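Long-range contacts in Alpha/beta hydrolase fold protein (Chitinophaga pinensis, PDB 4PW0), which adopts the alpha/beta hydrolase fold and probably acts as a serine-type hydrolase, although its natural substrate is not established: residues A14-I19 with Y185-D190; Y28-A33 with G63-I68; D83-M88 with G113-Y118; R128-V133 with H224-V229. One frame throughout, in Å; residues are numbered along the deposited sequence. Where two conformers were deposited one is given.

Contact 1. Residues A14-I19 with Y185-D190; sequences APTQYI and YERTTD
In Arg187 and Asp190, CG is anti to the backbone N (chi1 178° and -174°), and a bend at chi2 then turns CD of Arg187. The Arg187 guanidinium meets Ala14 in its own plane: NH1 donates to Ala14 O at 2.8 Å and NH2 to the same oxygen at 3.0 Å, two nitrogens gripping one acceptor. NH2 has further work within its own loop, donating to Asp190 O at 2.9 Å and forming a salt bridge with Asp190 OD2 at 3.5 Å. Thr16 N reaches that carboxylate oxygen on its syn side but tilted out of the carboxylate plane, at 2.9 Å and nearly straight (176°). Thr16 OG1 adds a weak bond to OD2, its stronger partner being Arg29 NE. Arg187 and Arg29 bring like charges close; each has its own carboxylate, Asp190 and Asp50 respectively, which probably eases the repulsion. A water extends the polar network to Tyr18, lying 2.9 Å from Tyr18 OH and 2.7 Å from Asp190 OD1. The contact ties the loop between helices 171-184 and 197-212 to the start of strand 17-21, which pairs with strand 24-31 and packs through Ile19 against helix 85-98.

Contact 2. Residues Y28-A33 with G63-I68; sequences YRSLGA and GRQLII
The carboxamide of Gln65 meets Ser30 close to its own plane, NE2 donating to Ser30 OG at 3.0 Å. Ser30 OG is anti to its backbone N (chi1 -176°), a setting that also leaves it 3.5 Å from Ile67 CD1, so one hydroxyl oxygen is held by an amide N-H and touched by a methyl group. The Tyr28 side chain approaches Ile68 through CB, 3.3 Å from Ile68 O, while its ring meets the ring of Phe95 with planes at about 60°. Ile68 CD1 comes obliquely to the guanidinium of Arg29, whose charge is paired outside the contact with Asp50. These groups decorate an antiparallel strand pair of the alpha/beta hydrolase sheet, in which 28-31 and 66-68 run at 162° to each other. It is the last antiparallel step before the parallel strands, since 66-69 has the parallel strand 39-42 on its other flank. Arg29 with Ile68 and Leu31 with Leu66 are hydrogen-bonded pairs: Arg29 N reaches Ile68 O at 2.9 Å and Leu31 N reaches Leu66 O at 2.8 Å, each answered by a return bond. Ser30 and Ile67 form the non-hydrogen-bonded pair between them. On the face that carries Leu31, Leu66 and Ile68, Leu31 CB lies 4.3 Å from Leu66 CB, and helix 54-61 covers both leucines.

Contact 3. Residues D83-M88 with G113-Y118; sequences DNVAAM and GFIVQY
Apolar packing between aliphatic groups begins at Val85, whose two methyls divide the work. CG1, anti to the backbone N (chi1 166°), lies 4.0 Å from Ile115 CA and 4.1 Å from Tyr118 CB; CG2 instead touches Phe114 CB at 4.0 Å, near the plane of that ring and at its edge. Farther along the same helix, CB of Met88, a selenomethionine, meets Ile115 CD1 at 3.8 Å, the two side chains crossing at about a right angle. The fold gives this packing its place: helix 111-122 follows the probable nucleophile elbow, a GxSxG turn of the alpha/beta hydrolases, and the Ile115 side chain touches residues of that elbow. Helix 85-98 packs against this helix through Val85, Ala86 and Met88. Of the rings, Tyr118 takes Ala86 CB obliquely, 3.6 Å from its CE2; outside the two segments, Phe114 stacks with Trp210 of helix 197-212. The polar bonds at the start of helix 85-98 are local. Asn84 occupies the N-cap, its OD1 accepting from Ala87 N at 2.9 Å with the donor above the carbonyl plane, and its ND2 donates to Asp83 OD1 at 2.9 Å, which fixes the rotation of the capping amide.

Contact 4. Residues R128-V133 with H224-V229; sequences RKIIIV and HPVFVV
Ile130 N donates to Pro225 O at 3.0 Å and opens a ladder of four backbone bonds between two parallel strands. Phe227 N gives to Ile130 O at 2.8 Å, Ile132 N to Phe227 O at 2.9 Å, and Val229 N to Ile132 O at 2.9 Å. Thus Ile130 and Ile132 spend both their N-H and C=O on this neighbour, while Ile131 and Val133 turn their backbone bonds to strand 104-109 on the other flank. The axes of the short segments diverge by only 10°, consistent with this regular register. At the entry to the pair, Arg128 O lies in the plane of the His224 ring at its edge, 3.4 Å from CD2, a close approach of a carbon to an oxygen; His224 NE2 is bonded elsewhere, to Pro124 O. The charged ends are also matched outside: Arg128 by a salt bridge to Asp105, and Lys129 NZ by the carbonyls of Phe279, Leu280 and Tyr283. On the face that carries Ile130, Ile132 and Val226, Ile132 CD1 lies 3.9 Å from Val226 CG1, and Ile130 CD1 rests 3.8 Å from His224 CB; on the other, Ile131 CG2 is 4.2 Å from Phe227 CD2. The chemistry implies a core pair in which peptide groups bond within the sheet, hydrocarbon packs on both faces, and the basic side chains find partners beyond these two strands, on strand 104-109 and at the chain end.

Contacts 1, 2 and 4 all reach one eight-stranded sheet, while contact 3 joins two helices packed beside it. Contacts 1 and 2, with centres 12 Å apart, touch on neighbouring strands at the antiparallel end; contact 4 lies in the parallel part, 27 Å from contact 1 between centres and on the opposite side of the chain's centre. Contact 3 touches contact 4 where Val116 and Gln117 of helix 111-122 pack on Ile130 and Ile132. Along the chain, contacts 2 and 3 nest within the loop closed by contact 1, whereas contacts 1 and 4 interleave: the excursion between strands 127-133 and 226-231 includes the loop 185-190, which returns to the N-terminal strand 17-21.

Contact 1. Residues A14-I19 with Y185-D190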
# COMPACT_ATOMS: atom_id res chain seq x y z
N ALA A 14 9.84 -20.95 -19.86
CA ALA A 14 9.24 -22.07 -19.15
C ALA A 14 8.32 -22.86 -20.12
O ALA A 14 7.44 -22.30 -20.73
CB ALA A 14 8.45 -21.57 -17.94
N PRO A 15 8.51 -24.21 -20.25
CA PRO A 15 7.68 -24.92 -21.18
C PRO A 15 6.28 -25.05 -20.64
O PRO A 15 6.09 -25.14 -19.41
CB PRO A 15 8.33 -26.31 -21.26
CG PRO A 15 9.07 -26.44 -20.01
CD PRO A 15 9.56 -25.05 -19.68
N THR A 16 5.32 -25.09 -21.56
CA THR A 16 3.97 -25.45 -21.19
C THR A 16 3.95 -26.96 -20.87
O THR A 16 4.36 -27.79 -21.67
CB THR A 16 2.99 -25.02 -22.27
OG1 THR A 16 3.18 -23.62 -22.55
CG2 THR A 16 1.56 -25.31 -21.83
N GLN A 17 3.52 -27.27 -19.66
CA GLN A 17 3.39 -28.62 -19.15
C GLN A 17 1.92 -28.99 -19.05
O GLN A 17 1.03 -28.13 -19.08
CB GLN A 17 4.08 -28.77 -17.81
CG GLN A 17 5.57 -28.45 -17.88
CD GLN A 17 6.29 -28.71 -16.57
OE1 GLN A 17 6.73 -27.78 -15.87
NE2 GLN A 17 6.39 -29.97 -16.21
N TYR A 18 1.66 -30.29 -18.98
CA TYR A 18 0.31 -30.79 -18.98
C TYR A 18 0.20 -31.86 -17.93
O TYR A 18 1.14 -32.68 -17.73
CB TYR A 18 -0.11 -31.34 -20.35
CG TYR A 18 0.10 -30.38 -21.49
CD1 TYR A 18 -0.85 -29.38 -21.80
CD2 TYR A 18 1.28 -30.39 -22.19
CE1 TYR A 18 -0.59 -28.48 -22.81
CE2 TYR A 18 1.54 -29.49 -23.20
CZ TYR A 18 0.59 -28.54 -23.51
OH TYR A 18 0.88 -27.64 -24.51
N ILE A 19 -0.93 -31.88 -17.25
CA ILE A 19 -1.24 -32.92 -16.27
C ILE A 19 -2.69 -33.34 -16.39
O ILE A 19 -3.60 -32.50 -16.48
CB ILE A 19 -0.87 -32.55 -14.82
CG1 ILE A 19 -1.08 -33.75 -13.88
CG2 ILE A 19 -1.67 -31.34 -14.31
CD1 ILE A 19 -0.44 -33.56 -12.52
N TYR A 185 4.25 -9.33 -25.58
CA TYR A 185 4.89 -9.79 -26.84
C TYR A 185 6.14 -10.65 -26.61
O TYR A 185 6.64 -11.32 -27.56
CB TYR A 185 5.19 -8.61 -27.73
CG TYR A 185 5.44 -8.78 -29.25
CD1 TYR A 185 4.47 -9.30 -30.09
CD2 TYR A 185 6.61 -8.30 -29.84
CE1 TYR A 185 4.67 -9.37 -31.48
CE2 TYR A 185 6.82 -8.37 -31.21
CZ TYR A 185 5.87 -8.94 -32.02
OH TYR A 185 6.06 -9.00 -33.42
N GLU A 186 6.67 -10.58 -25.42
CA GLU A 186 7.94 -11.18 -25.10
C GLU A 186 7.95 -12.69 -25.25
O GLU A 186 9.00 -13.24 -25.67
CB GLU A 186 8.42 -10.81 -23.70
CG GLU A 186 9.91 -11.15 -23.50
CD GLU A 186 10.29 -11.66 -22.17
OE1 GLU A 186 9.43 -12.08 -21.41
OE2 GLU A 186 11.48 -11.64 -21.89
N ARG A 187 6.82 -13.35 -24.97
CA ARG A 187 6.73 -14.80 -25.14
C ARG A 187 6.62 -15.04 -26.60
O ARG A 187 5.55 -14.82 -27.23
CB ARG A 187 5.52 -15.39 -24.37
CG ARG A 187 5.26 -16.88 -24.49
CD ARG A 187 5.95 -17.71 -23.43
NE ARG A 187 5.78 -19.14 -23.70
CZ ARG A 187 6.24 -20.09 -22.88
NH1 ARG A 187 6.88 -19.78 -21.77
NH2 ARG A 187 6.02 -21.34 -23.18
N THR A 188 7.70 -15.60 -27.16
CA THR A 188 7.75 -15.83 -28.61
C THR A 188 7.39 -17.25 -29.04
O THR A 188 6.89 -17.51 -30.13
CB THR A 188 9.15 -15.56 -29.15
OG1 THR A 188 10.10 -16.43 -28.51
CG2 THR A 188 9.53 -14.13 -28.91
N THR A 189 7.64 -18.18 -28.14
CA THR A 189 7.66 -19.57 -28.47
C THR A 189 6.73 -20.40 -27.57
O THR A 189 6.69 -20.13 -26.34
CB THR A 189 9.12 -20.01 -28.34
OG1 THR A 189 9.93 -19.14 -29.17
CG2 THR A 189 9.28 -21.43 -28.75
N ASP A 190 6.03 -21.39 -28.10
CA ASP A 190 5.20 -22.31 -27.28
C ASP A 190 4.16 -21.49 -26.51
O ASP A 190 4.03 -21.59 -25.30
CB ASP A 190 6.11 -23.10 -26.32
CG ASP A 190 5.42 -24.21 -25.49
OD1 ASP A 190 4.41 -24.77 -25.95
OD2 ASP A 190 6.00 -24.58 -24.38
O HOH W 1 3.73 -27.26 -25.07
O HOH W 2 5.73 -27.67 -23.90

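Contact 2. Residues Y28-A33 with G63-I68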
# COMPACT_ATOMS: atom_id res chain seq x y z
N TYR A 28 -0.11 -25.81 -17.73
CA TYR A 28 0.49 -24.96 -16.73
C TYR A 28 1.95 -24.73 -17.02
O TYR A 28 2.56 -25.40 -17.87
CB TYR A 28 0.31 -25.57 -15.33
CG TYR A 28 1.15 -26.80 -15.07
CD1 TYR A 28 0.73 -28.05 -15.51
CD2 TYR A 28 2.36 -26.72 -14.38
CE1 TYR A 28 1.50 -29.19 -15.24
CE2 TYR A 28 3.13 -27.83 -14.14
CZ TYR A 28 2.68 -29.07 -14.56
OH TYR A 28 3.48 -30.17 -14.31
N ARG A 29 2.50 -23.77 -16.32
CA ARG A 29 3.94 -23.50 -16.30
C ARG A 29 4.43 -23.29 -14.89
O ARG A 29 3.71 -22.79 -14.02
CB ARG A 29 4.31 -22.32 -17.21
CG ARG A 29 3.79 -22.40 -18.62
CD ARG A 29 4.27 -21.28 -19.51
NE ARG A 29 3.59 -21.26 -20.77
CZ ARG A 29 3.22 -20.18 -21.44
NH1 ARG A 29 3.44 -18.96 -20.94
NH2 ARG A 29 2.59 -20.32 -22.58
N SER A 30 5.66 -23.70 -14.66
CA SER A 30 6.31 -23.54 -13.38
C SER A 30 7.55 -22.68 -13.58
O SER A 30 8.43 -23.00 -14.42
CB SER A 30 6.66 -24.88 -12.74
OG SER A 30 7.21 -24.73 -11.46
N LEU A 31 7.59 -21.55 -12.89
CA LEU A 31 8.68 -20.62 -12.97
C LEU A 31 9.48 -20.61 -11.72
O LEU A 31 8.98 -20.86 -10.61
CB LEU A 31 8.19 -19.20 -13.25
CG LEU A 31 7.74 -18.87 -14.66
CD1 LEU A 31 6.59 -19.70 -15.17
CD2 LEU A 31 7.38 -17.39 -14.74
N GLY A 32 10.76 -20.26 -11.89
CA GLY A 32 11.66 -20.23 -10.74
C GLY A 32 12.13 -21.63 -10.34
O GLY A 32 11.76 -22.64 -10.94
N ALA A 33 12.91 -21.65 -9.28
CA ALA A 33 13.35 -22.90 -8.67
C ALA A 33 12.25 -23.50 -7.81
O ALA A 33 11.55 -22.77 -7.13
CB ALA A 33 14.57 -22.62 -7.80
N GLY A 63 12.14 -15.50 -5.95
CA GLY A 63 12.14 -15.87 -4.57
C GLY A 63 11.28 -17.04 -4.16
O GLY A 63 11.22 -17.36 -2.98
N ARG A 64 10.59 -17.65 -5.12
CA ARG A 64 9.72 -18.80 -4.87
C ARG A 64 9.37 -19.44 -6.19
O ARG A 64 9.47 -18.83 -7.26
CB ARG A 64 8.43 -18.38 -4.14
CG ARG A 64 7.46 -17.58 -5.02
CD ARG A 64 6.92 -16.35 -4.33
NE ARG A 64 7.91 -15.30 -4.24
CZ ARG A 64 8.47 -14.86 -3.09
NH1 ARG A 64 8.08 -15.36 -1.93
NH2 ARG A 64 9.40 -13.94 -3.14
N GLN A 65 8.91 -20.68 -6.11
CA GLN A 65 8.33 -21.34 -7.26
C GLN A 65 6.98 -20.67 -7.53
O GLN A 65 6.20 -20.50 -6.58
CB GLN A 65 8.13 -22.83 -6.95
CG GLN A 65 7.63 -23.64 -8.13
CD GLN A 65 7.41 -25.09 -7.76
OE1 GLN A 65 7.66 -25.49 -6.62
NE2 GLN A 65 6.98 -25.88 -8.72
N LEU A 66 6.70 -20.41 -8.79
CA LEU A 66 5.45 -19.77 -9.19
C LEU A 66 4.78 -20.64 -10.24
O LEU A 66 5.41 -21.03 -11.24
CB LEU A 66 5.79 -18.40 -9.73
CG LEU A 66 4.71 -17.39 -9.95
CD1 LEU A 66 5.13 -15.94 -9.87
CD2 LEU A 66 4.22 -17.64 -11.38
N ILE A 67 3.52 -20.97 -10.02
CA ILE A 67 2.74 -21.76 -10.93
C ILE A 67 1.66 -20.87 -11.55
O ILE A 67 0.88 -20.24 -10.83
CB ILE A 67 2.05 -22.96 -10.21
CG1 ILE A 67 3.08 -23.88 -9.54
CG2 ILE A 67 1.13 -23.71 -11.16
CD1 ILE A 67 3.87 -24.67 -10.50
N ILE A 68 1.66 -20.82 -12.87
CA ILE A 68 0.58 -20.24 -13.66
C ILE A 68 -0.11 -21.38 -14.37
O ILE A 68 0.55 -22.35 -14.80
CB ILE A 68 1.04 -19.13 -14.63
CG1 ILE A 68 2.23 -19.56 -15.51
CG2 ILE A 68 1.37 -17.85 -13.85
CD1 ILE A 68 2.55 -18.60 -16.63

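Contact 3. Residues D83-M88 with G113-Y118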
# COMPACT_ATOMS: atom_id res chain seq x y z
N ASP A 83 -19.78 -22.54 -15.05
CA ASP A 83 -20.39 -21.22 -15.10
C ASP A 83 -20.37 -20.45 -13.78
O ASP A 83 -21.07 -19.46 -13.64
CB ASP A 83 -21.81 -21.29 -15.67
CG ASP A 83 -22.81 -21.91 -14.73
OD1 ASP A 83 -22.44 -22.34 -13.63
OD2 ASP A 83 -24.01 -21.99 -15.13
N ASN A 84 -19.56 -20.91 -12.82
CA ASN A 84 -19.58 -20.35 -11.48
C ASN A 84 -18.23 -20.50 -10.80
O ASN A 84 -17.48 -21.48 -11.01
CB ASN A 84 -20.70 -21.04 -10.66
CG ASN A 84 -20.47 -22.53 -10.44
OD1 ASN A 84 -19.94 -22.96 -9.43
ND2 ASN A 84 -20.85 -23.32 -11.44
N VAL A 85 -17.95 -19.55 -9.90
CA VAL A 85 -16.69 -19.51 -9.17
C VAL A 85 -16.48 -20.76 -8.30
O VAL A 85 -15.35 -21.25 -8.20
CB VAL A 85 -16.56 -18.20 -8.36
CG1 VAL A 85 -15.44 -18.30 -7.34
CG2 VAL A 85 -16.35 -17.01 -9.31
N ALA A 86 -17.54 -21.25 -7.65
CA ALA A 86 -17.34 -22.38 -6.79
C ALA A 86 -16.78 -23.58 -7.53
O ALA A 86 -15.89 -24.26 -7.03
CB ALA A 86 -18.66 -22.75 -6.08
N ALA A 87 -17.32 -23.85 -8.72
CA ALA A 87 -16.80 -24.96 -9.53
C ALA A 87 -15.39 -24.72 -10.04
O ALA A 87 -14.57 -25.61 -10.10
CB ALA A 87 -17.76 -25.26 -10.68
N MSE A 88 -15.12 -23.46 -10.43
CA MSE A 88 -13.74 -23.14 -10.83
C MSE A 88 -12.74 -23.35 -9.74
O MSE A 88 -11.59 -23.73 -9.99
CB MSE A 88 -13.66 -21.69 -11.29
CG MSE A 88 -14.49 -21.43 -12.55
SE MSE A 88 -14.39 -19.53 -13.05
CE MSE A 88 -15.66 -19.59 -14.48
N GLY A 113 -9.18 -13.36 -8.46
CA GLY A 113 -9.33 -12.81 -7.13
C GLY A 113 -10.61 -13.26 -6.44
O GLY A 113 -10.68 -13.25 -5.20
N PHE A 114 -11.64 -13.60 -7.20
CA PHE A 114 -12.85 -14.20 -6.61
C PHE A 114 -12.55 -15.65 -6.18
O PHE A 114 -12.88 -16.08 -5.05
CB PHE A 114 -13.99 -14.29 -7.62
CG PHE A 114 -14.42 -13.00 -8.26
CD1 PHE A 114 -14.11 -11.76 -7.73
CD2 PHE A 114 -15.17 -13.05 -9.41
CE1 PHE A 114 -14.51 -10.59 -8.38
CE2 PHE A 114 -15.59 -11.91 -10.03
CZ PHE A 114 -15.29 -10.67 -9.54
N ILE A 115 -11.84 -16.38 -7.04
CA ILE A 115 -11.51 -17.79 -6.76
C ILE A 115 -10.66 -17.90 -5.50
O ILE A 115 -10.90 -18.79 -4.65
CB ILE A 115 -10.81 -18.43 -7.98
CG1 ILE A 115 -11.81 -18.59 -9.14
CG2 ILE A 115 -10.23 -19.81 -7.63
CD1 ILE A 115 -11.18 -18.89 -10.49
N VAL A 116 -9.68 -17.01 -5.29
CA VAL A 116 -8.83 -17.19 -4.10
C VAL A 116 -9.62 -16.91 -2.83
O VAL A 116 -9.32 -17.51 -1.81
CB VAL A 116 -7.54 -16.36 -4.14
CG1 VAL A 116 -6.69 -16.79 -5.34
CG2 VAL A 116 -7.78 -14.84 -4.17
N GLN A 117 -10.59 -16.00 -2.87
CA GLN A 117 -11.45 -15.76 -1.69
C GLN A 117 -12.27 -17.03 -1.37
O GLN A 117 -12.33 -17.47 -0.23
CB GLN A 117 -12.41 -14.63 -1.93
CG GLN A 117 -11.79 -13.25 -2.03
CD GLN A 117 -12.83 -12.23 -2.42
OE1 GLN A 117 -13.76 -11.96 -1.66
NE2 GLN A 117 -12.65 -11.63 -3.58
N TYR A 118 -12.90 -17.60 -2.39
CA TYR A 118 -13.71 -18.78 -2.20
C TYR A 118 -12.84 -19.95 -1.72
O TYR A 118 -13.24 -20.72 -0.82
CB TYR A 118 -14.50 -19.12 -3.47
CG TYR A 118 -15.62 -20.10 -3.19
CD1 TYR A 118 -16.76 -19.68 -2.54
CD2 TYR A 118 -15.51 -21.42 -3.50
CE1 TYR A 118 -17.77 -20.55 -2.20
CE2 TYR A 118 -16.53 -22.33 -3.15
CZ TYR A 118 -17.65 -21.89 -2.54
OH TYR A 118 -18.66 -22.78 -2.20

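Contact 4. Residues R128-V133 with H224-V229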
# COMPACT_ATOMS: atom_id res chain seq x y z
N ARG A 128 -1.56 -20.37 2.71
CA ARG A 128 -0.85 -19.58 3.68
C ARG A 128 -1.21 -18.08 3.54
O ARG A 128 -1.94 -17.56 4.39
CB ARG A 128 0.64 -19.84 3.56
CG ARG A 128 1.41 -19.15 4.66
CD ARG A 128 2.92 -19.25 4.53
NE ARG A 128 3.42 -18.56 3.35
CZ ARG A 128 4.62 -18.00 3.23
NH1 ARG A 128 5.51 -18.06 4.24
NH2 ARG A 128 4.94 -17.35 2.11
N LYS A 129 -0.71 -17.43 2.48
CA LYS A 129 -1.01 -16.00 2.28
C LYS A 129 -1.75 -15.82 0.96
O LYS A 129 -1.62 -16.63 0.03
CB LYS A 129 0.29 -15.20 2.23
CG LYS A 129 1.09 -15.28 3.54
CD LYS A 129 2.33 -14.39 3.52
CE LYS A 129 3.21 -14.59 4.70
NZ LYS A 129 4.41 -13.77 4.78
N ILE A 130 -2.48 -14.71 0.89
CA ILE A 130 -3.36 -14.41 -0.24
C ILE A 130 -3.05 -13.02 -0.79
O ILE A 130 -2.96 -12.05 -0.03
CB ILE A 130 -4.82 -14.43 0.22
CG1 ILE A 130 -5.17 -15.77 0.87
CG2 ILE A 130 -5.79 -14.07 -0.88
CD1 ILE A 130 -6.55 -15.78 1.51
N ILE A 131 -2.95 -12.92 -2.13
CA ILE A 131 -2.88 -11.63 -2.82
C ILE A 131 -4.10 -11.53 -3.74
O ILE A 131 -4.37 -12.45 -4.51
CB ILE A 131 -1.60 -11.51 -3.66
CG1 ILE A 131 -0.37 -11.71 -2.78
CG2 ILE A 131 -1.57 -10.16 -4.37
CD1 ILE A 131 0.80 -12.28 -3.53
N ILE A 132 -4.83 -10.41 -3.63
CA ILE A 132 -6.01 -10.12 -4.43
C ILE A 132 -5.72 -8.85 -5.21
O ILE A 132 -5.44 -7.82 -4.60
CB ILE A 132 -7.28 -9.94 -3.58
CG1 ILE A 132 -7.60 -11.20 -2.81
CG2 ILE A 132 -8.45 -9.50 -4.46
CD1 ILE A 132 -8.69 -11.04 -1.78
N VAL A 133 -5.82 -8.93 -6.53
CA VAL A 133 -5.59 -7.77 -7.41
C VAL A 133 -6.85 -7.52 -8.21
O VAL A 133 -7.38 -8.45 -8.83
CB VAL A 133 -4.42 -7.98 -8.36
CG1 VAL A 133 -4.17 -6.74 -9.19
CG2 VAL A 133 -3.18 -8.43 -7.60
N HIS A 224 -6.50 -15.43 6.99
CA HIS A 224 -5.18 -15.41 6.44
C HIS A 224 -4.64 -13.99 6.26
O HIS A 224 -5.42 -13.07 6.09
CB HIS A 224 -5.17 -16.02 5.03
CG HIS A 224 -5.73 -17.40 4.97
ND1 HIS A 224 -7.08 -17.65 5.10
CD2 HIS A 224 -5.12 -18.59 4.77
CE1 HIS A 224 -7.27 -18.96 5.03
NE2 HIS A 224 -6.10 -19.54 4.82
N PRO A 225 -3.32 -13.83 6.27
CA PRO A 225 -2.78 -12.54 5.77
C PRO A 225 -3.17 -12.34 4.29
O PRO A 225 -3.03 -13.26 3.47
CB PRO A 225 -1.27 -12.72 5.89
CG PRO A 225 -1.07 -13.93 6.76
CD PRO A 225 -2.26 -14.80 6.51
N VAL A 226 -3.65 -11.14 3.98
CA VAL A 226 -4.08 -10.80 2.63
C VAL A 226 -3.42 -9.51 2.21
O VAL A 226 -3.32 -8.56 3.02
CB VAL A 226 -5.62 -10.65 2.53
CG1 VAL A 226 -6.06 -10.40 1.08
CG2 VAL A 226 -6.32 -11.90 3.06
N PHE A 227 -3.04 -9.43 0.94
CA PHE A 227 -2.54 -8.18 0.37
C PHE A 227 -3.47 -7.84 -0.79
O PHE A 227 -3.59 -8.63 -1.75
CB PHE A 227 -1.13 -8.40 -0.12
CG PHE A 227 -0.51 -7.23 -0.81
CD1 PHE A 227 -0.80 -5.92 -0.41
CD2 PHE A 227 0.37 -7.42 -1.85
CE1 PHE A 227 -0.17 -4.83 -1.01
CE2 PHE A 227 1.01 -6.35 -2.44
CZ PHE A 227 0.71 -5.06 -2.05
N VAL A 228 -4.15 -6.70 -0.69
CA VAL A 228 -5.17 -6.29 -1.68
C VAL A 228 -4.57 -5.11 -2.45
O VAL A 228 -4.18 -4.12 -1.85
CB VAL A 228 -6.47 -5.84 -0.99
CG1 VAL A 228 -7.47 -5.39 -2.02
CG2 VAL A 228 -7.07 -6.92 -0.10
N VAL A 229 -4.55 -5.23 -3.78
CA VAL A 229 -4.01 -4.19 -4.67
C VAL A 229 -5.11 -3.75 -5.65
O VAL A 229 -5.86 -4.56 -6.22
CB VAL A 229 -2.81 -4.72 -5.46
CG1 VAL A 229 -2.33 -3.73 -6.52
CG2 VAL A 229 -1.68 -5.08 -4.51